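Local coordinates for probable quinone reductase Qor (NADPH:quinone reductase) (Zeta-crystallin homolog protein) (Mycobacterium tuberculosis, PDB 4RVU) that binds NADPH and probably transfers electrons from it to quinone substrates, as a zeta-crystallin-like quinone reductase, at residues Thr227-Asp230 with Ala231-Ser235; Asp311-Arg314 with Ala315-Leu319. All coordinates share one frame; numbering follows the deposited sequence.

Contact 1 of 2, residues Thr227-Asp230 with Ala231-Ser235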
ATOM      1  N   THR A 227      -5.590 -10.309 -15.520  1.00 20.43           N
ATOM      2  CA  THR A 227      -4.710 -10.390 -16.696  1.00 19.78           C
ATOM      3  C   THR A 227      -3.589  -9.345 -16.760  1.00 19.54           C
ATOM      4  O   THR A 227      -2.704  -9.419 -17.618  1.00 20.28           O
ATOM      5  CB  THR A 227      -5.518 -10.334 -18.011  1.00 20.06           C
ATOM      6  OG1 THR A 227      -6.201  -9.078 -18.095  1.00 19.95           O
ATOM      7  CG2 THR A 227      -6.533 -11.454 -18.052  1.00 19.23           C
ATOM      8  N   THR A 228      -3.610  -8.387 -15.841  1.00 17.82           N
ATOM      9  CA  THR A 228      -2.651  -7.300 -15.899  1.00 16.97           C
ATOM     10  C   THR A 228      -1.835  -7.136 -14.617  1.00 17.00           C
ATOM     11  O   THR A 228      -0.824  -6.442 -14.634  1.00 18.01           O
ATOM     12  CB  THR A 228      -3.347  -5.969 -16.189  1.00 18.04           C
ATOM     13  OG1 THR A 228      -4.411  -5.780 -15.246  1.00 18.11           O
ATOM     14  CG2 THR A 228      -3.920  -5.955 -17.612  1.00 17.84           C
ATOM     15  N   PHE A 229      -2.283  -7.738 -13.517  1.00 19.15           N
ATOM     16  CA  PHE A 229      -1.658  -7.489 -12.211  1.00 19.66           C
ATOM     17  C   PHE A 229      -0.146  -7.749 -12.191  1.00 19.93           C
ATOM     18  O   PHE A 229       0.631  -6.892 -11.744  1.00 19.71           O
ATOM     19  CB  PHE A 229      -2.335  -8.278 -11.085  1.00 19.31           C
ATOM     20  CG  PHE A 229      -1.800  -7.935  -9.726  1.00 19.73           C
ATOM     21  CD1 PHE A 229      -0.727  -8.639  -9.192  1.00 20.17           C
ATOM     22  CD2 PHE A 229      -2.337  -6.881  -8.998  1.00 19.90           C
ATOM     23  CE1 PHE A 229      -0.213  -8.321  -7.952  1.00 20.06           C
ATOM     24  CE2 PHE A 229      -1.824  -6.552  -7.745  1.00 20.27           C
ATOM     25  CZ  PHE A 229      -0.755  -7.281  -7.225  1.00 19.95           C
ATOM     26  N   ASP A 230       0.277  -8.929 -12.647  1.00 24.03           N
ATOM     27  CA  ASP A 230       1.699  -9.256 -12.623  1.00 24.11           C
ATOM     28  C   ASP A 230       2.525  -8.227 -13.390  1.00 23.54           C
ATOM     29  O   ASP A 230       3.597  -7.819 -12.941  1.00 22.72           O
ATOM     30  CB  ASP A 230       1.946 -10.666 -13.172  1.00 25.14           C
ATOM     31  CG  ASP A 230       1.307 -11.739 -12.315  1.00 25.42           C
ATOM     32  OD1 ASP A 230       0.784 -11.402 -11.233  1.00 24.44           O
ATOM     33  OD2 ASP A 230       1.331 -12.926 -12.720  1.00 27.09           O
ATOM     34  N   ALA A 231       2.010  -7.802 -14.544  1.00 17.40           N
ATOM     35  CA  ALA A 231       2.667  -6.784 -15.347  1.00 17.51           C
ATOM     36  C   ALA A 231       2.684  -5.421 -14.655  1.00 17.47           C
ATOM     37  O   ALA A 231       3.690  -4.710 -14.703  1.00 17.37           O
ATOM     38  CB  ALA A 231       2.010  -6.686 -16.713  1.00 17.93           C
ATOM     39  N   SER A 232       1.566  -5.050 -14.031  1.00 18.11           N
ATOM     40  CA  SER A 232       1.498  -3.802 -13.273  1.00 18.24           C
ATOM     41  C   SER A 232       2.559  -3.784 -12.182  1.00 17.54           C
ATOM     42  O   SER A 232       3.309  -2.813 -12.037  1.00 17.73           O
ATOM     43  CB  SER A 232       0.125  -3.645 -12.622  1.00 18.36           C
ATOM     44  OG  SER A 232      -0.888  -3.492 -13.600  1.00 18.99           O
ATOM     45  N   LEU A 233       2.605  -4.858 -11.410  1.00 18.06           N
ATOM     46  CA  LEU A 233       3.564  -4.952 -10.307  1.00 17.05           C
ATOM     47  C   LEU A 233       5.009  -4.842 -10.816  1.00 17.64           C
ATOM     48  O   LEU A 233       5.846  -4.160 -10.215  1.00 17.37           O
ATOM     49  CB  LEU A 233       3.347  -6.252  -9.524  1.00 17.26           C
ATOM     50  CG  LEU A 233       4.289  -6.480  -8.333  1.00 18.25           C
ATOM     51  CD1 LEU A 233       4.103  -5.366  -7.329  1.00 18.30           C
ATOM     52  CD2 LEU A 233       4.046  -7.822  -7.675  1.00 17.44           C
ATOM     53  N   ALA A 234       5.291  -5.489 -11.946  1.00 20.28           N
ATOM     54  CA  ALA A 234       6.638  -5.479 -12.533  1.00 20.37           C
ATOM     55  C   ALA A 234       7.043  -4.150 -13.178  1.00 21.19           C
ATOM     56  O   ALA A 234       8.216  -3.958 -13.517  1.00 20.73           O
ATOM     57  CB  ALA A 234       6.779  -6.617 -13.541  1.00 20.88           C
ATOM     58  N   SER A 235       6.078  -3.250 -13.384  1.00 19.22           N
ATOM     59  CA  SER A 235       6.349  -1.989 -14.067  1.00 18.92           C
ATOM     60  C   SER A 235       6.654  -0.798 -13.162  1.00 19.50           C
ATOM     61  O   SER A 235       6.916   0.298 -13.653  1.00 19.59           O
ATOM     62  CB  SER A 235       5.186  -1.635 -14.997  1.00 19.55           C
ATOM     63  OG  SER A 235       4.924  -2.695 -15.889  1.00 20.27           O
TER
HETATM   64  O   HOH W   1      -0.094  -9.500 -16.198  1.00 25.71           O
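S232 leans back over the first turn of helix 229-234, its CB 3.4 Å from the F229 carbonyl oxygen and its OG 3.1 Å from T228 O. With OG beside its own backbone N (chi1 -66°), the side chain lies against the turn, and the hydroxyl is hydrogen-bonded to H152 NE2 and D222 OD2. T228, the N-cap residue, sends OG1 to the same atom, so one carboxylate oxygen of D222 is shared by the hydroxyls of T228 and S232, four residues apart. The backbone beneath is regular: S232 N meets T228 O at 2.8 Å, and L233 N is hydrogen-bonded to F229 O. One water bridges T227 O and A231 N across the helix start. On another side, L233 CD2 approaches F229 CE1 obliquely at 4.3 Å, while D230 OD1 is salt-bridged to R259. At the far end S235 OG donates to A231 O at 2.6 Å.

This short helix belongs to the Rossmann-type nucleotide-binding domain. T228 touches Y197, an NADPH-binding residue, which places the helix start close to the cofactor. F229, S232 and L233 rest on strand 240-244, A231 and A234 touch helix 201-212, and L233 also meets helix 258-262.

Contact 2 of 2, residues Asp311-Arg314 with Ala315-Leu319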
ATOM      1  N   ASP A 311     -33.051  -2.238 -22.093  1.00 16.90           N
ATOM      2  CA  ASP A 311     -31.938  -2.982 -22.669  1.00 16.84           C
ATOM      3  C   ASP A 311     -30.695  -2.980 -21.787  1.00 16.75           C
ATOM      4  O   ASP A 311     -29.575  -3.028 -22.293  1.00 16.71           O
ATOM      5  CB  ASP A 311     -31.565  -2.416 -24.039  1.00 16.87           C
ATOM      6  CG  ASP A 311     -32.572  -2.760 -25.112  1.00 16.94           C
ATOM      7  OD1 ASP A 311     -33.347  -3.720 -24.926  1.00 16.95           O
ATOM      8  OD2 ASP A 311     -32.561  -2.075 -26.156  1.00 16.98           O
ATOM      9  N   ALA A 312     -30.893  -2.932 -20.473  1.00 17.24           N
ATOM     10  CA  ALA A 312     -29.783  -3.081 -19.531  1.00 17.16           C
ATOM     11  C   ALA A 312     -28.999  -4.357 -19.836  1.00 17.20           C
ATOM     12  O   ALA A 312     -27.770  -4.385 -19.737  1.00 17.39           O
ATOM     13  CB  ALA A 312     -30.306  -3.105 -18.112  1.00 17.54           C
ATOM     14  N   LEU A 313     -29.715  -5.415 -20.207  1.00 21.53           N
ATOM     15  CA  LEU A 313     -29.093  -6.690 -20.572  1.00 22.09           C
ATOM     16  C   LEU A 313     -28.024  -6.495 -21.643  1.00 22.25           C
ATOM     17  O   LEU A 313     -26.906  -7.006 -21.534  1.00 22.14           O
ATOM     18  CB  LEU A 313     -30.182  -7.670 -21.061  1.00 22.55           C
ATOM     19  CG  LEU A 313     -29.844  -9.075 -21.577  1.00 24.86           C
ATOM     20  CD1 LEU A 313     -31.078  -9.967 -21.489  1.00 25.21           C
ATOM     21  CD2 LEU A 313     -29.350  -9.051 -23.013  1.00 23.65           C
ATOM     22  N   ARG A 314     -28.385  -5.743 -22.676  1.00 24.59           N
ATOM     23  CA  ARG A 314     -27.531  -5.519 -23.832  1.00 24.14           C
ATOM     24  C   ARG A 314     -26.283  -4.738 -23.417  1.00 25.16           C
ATOM     25  O   ARG A 314     -25.171  -5.031 -23.860  1.00 25.12           O
ATOM     26  CB  ARG A 314     -28.347  -4.777 -24.918  1.00 24.84           C
ATOM     27  CG  ARG A 314     -27.632  -4.418 -26.216  1.00 27.07           C
ATOM     28  CD  ARG A 314     -28.660  -3.842 -27.248  1.00 28.71           C
ATOM     29  NE  ARG A 314     -28.324  -2.497 -27.737  1.00 29.29           N
ATOM     30  CZ  ARG A 314     -29.143  -1.446 -27.685  1.00 29.33           C
ATOM     31  NH1 ARG A 314     -30.360  -1.565 -27.179  1.00 26.45           N
ATOM     32  NH2 ARG A 314     -28.744  -0.263 -28.147  1.00 31.79           N
ATOM     33  N   ALA A 315     -26.468  -3.755 -22.542  1.00 17.44           N
ATOM     34  CA  ALA A 315     -25.347  -2.975 -22.034  1.00 17.90           C
ATOM     35  C   ALA A 315     -24.386  -3.854 -21.248  1.00 17.40           C
ATOM     36  O   ALA A 315     -23.170  -3.739 -21.397  1.00 17.42           O
ATOM     37  CB  ALA A 315     -25.840  -1.831 -21.168  1.00 17.51           C
ATOM     38  N   HIS A 316     -24.920  -4.716 -20.394  1.00 20.00           N
ATOM     39  CA  HIS A 316     -24.047  -5.594 -19.614  1.00 19.83           C
ATOM     40  C   HIS A 316     -23.275  -6.556 -20.516  1.00 19.99           C
ATOM     41  O   HIS A 316     -22.095  -6.819 -20.283  1.00 20.03           O
ATOM     42  CB  HIS A 316     -24.822  -6.344 -18.537  1.00 20.56           C
ATOM     43  CG  HIS A 316     -25.055  -5.543 -17.293  1.00 20.59           C
ATOM     44  ND1 HIS A 316     -24.962  -6.086 -16.030  1.00 20.17           N
ATOM     45  CD2 HIS A 316     -25.384  -4.241 -17.122  1.00 20.58           C
ATOM     46  CE1 HIS A 316     -25.232  -5.153 -15.133  1.00 20.68           C
ATOM     47  NE2 HIS A 316     -25.494  -4.027 -15.769  1.00 20.59           N
ATOM     48  N   GLN A 317     -23.929  -7.072 -21.554  1.00 23.20           N
ATOM     49  CA  GLN A 317     -23.234  -7.882 -22.554  1.00 23.57           C
ATOM     50  C   GLN A 317     -22.074  -7.143 -23.209  1.00 23.26           C
ATOM     51  O   GLN A 317     -20.957  -7.660 -23.260  1.00 23.38           O
ATOM     52  CB  GLN A 317     -24.201  -8.360 -23.642  1.00 23.79           C
ATOM     53  CG  GLN A 317     -25.209  -9.381 -23.157  1.00 23.59           C
ATOM     54  CD  GLN A 317     -26.149  -9.837 -24.263  1.00 24.96           C
ATOM     55  OE1 GLN A 317     -26.506  -9.060 -25.151  1.00 24.08           O
ATOM     56  NE2 GLN A 317     -26.557 -11.101 -24.211  1.00 25.19           N
ATOM     57  N   ASP A 318     -22.347  -5.951 -23.741  1.00 20.52           N
ATOM     58  CA  ASP A 318     -21.323  -5.166 -24.429  1.00 20.05           C
ATOM     59  C   ASP A 318     -20.173  -4.788 -23.490  1.00 20.71           C
ATOM     60  O   ASP A 318     -19.008  -4.791 -23.887  1.00 20.11           O
ATOM     61  CB  ASP A 318     -21.930  -3.890 -25.030  1.00 20.19           C
ATOM     62  CG  ASP A 318     -22.913  -4.171 -26.148  1.00 21.84           C
ATOM     63  OD1 ASP A 318     -22.951  -5.315 -26.650  1.00 20.99           O
ATOM     64  OD2 ASP A 318     -23.634  -3.223 -26.540  1.00 20.90           O
ATOM     65  N   LEU A 319     -20.510  -4.464 -22.242  1.00 20.01           N
ATOM     66  CA  LEU A 319     -19.513  -4.044 -21.268  1.00 20.48           C
ATOM     67  C   LEU A 319     -18.569  -5.202 -20.960  1.00 20.22           C
ATOM     68  O   LEU A 319     -17.342  -5.052 -21.020  1.00 21.54           O
ATOM     69  CB  LEU A 319     -20.196  -3.547 -19.992  1.00 21.23           C
ATOM     70  CG  LEU A 319     -19.297  -3.110 -18.843  1.00 22.28           C
ATOM     71  CD1 LEU A 319     -18.342  -2.026 -19.312  1.00 21.91           C
ATOM     72  CD2 LEU A 319     -20.135  -2.621 -17.667  1.00 23.52           C
TER
HETATM   73  O   HOH W   2     -25.368  -3.239 -28.594  1.00 28.67           O
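The flat amide of Q317 is covered on one face by a methyl of L313, whose CD2 sits almost straight above Q317 CD at 3.5 Å. Q317 brings the amide there with CG beside its backbone N (chi1 -69°) and the chain extended beyond. The H316 imidazole meets the carbonyl oxygen of A312 obliquely, with CD2 3.5 Å from A312 O; its ring nitrogens are both engaged, NE2 with Y100 OH and ND1 with R51 NH2, which fixes the rotation of the ring. At the edge of the R314 guanidinium, in its plane, a water accepts from R314 NE at 3.2 Å and donates to D318 OD2 at 2.7 Å. The water thus joins groups of opposite charge that do not touch directly, their planes turned 73° apart. D318 OD2 is also hydrogen-bonded to Y307 OH, while R314 NH1 forms a salt bridge with D311 OD2. R314 reaches back to that acid because its chain, extended through CG and CD, bends at chi3 (123°). The backbone hydrogen bonds H316 N to A312 O and Q317 N to L313 O are those of a regular helix.

Helix 312-320 is the crossover of a beta-alpha-beta unit between parallel strands 303-308 and 327-331. A312 and A315 pack on L330 of the second strand, and A315 and R314 on Y307 of the first. H316 and L319 face helix 45-52, where L319 touches F45 and also the bound NADPH.

From the N terminus the chain builds the first strands and helix 45-52, then enters the Rossmann-type domain. There contact 1 lies on the short helix between strands 217-222 and 240-244 of the six-stranded parallel sheet. The chain passes through helices 258-262 and 280-295 before contact 2, near the C terminus, whose helix returns to pack on helix 45-52, so the C-terminal part rejoins the N-terminal one. Neither contact closes a long loop, and the two are in series, neither nested nor crossed. The centres of contacts 1 and 2 are about 28 Å apart; the nearest atoms of contacts 1 and 2 are about 12 Å apart. NADPH relates them: contact 1 starts near the cofactor, and contact 2 ends on a residue that touches it.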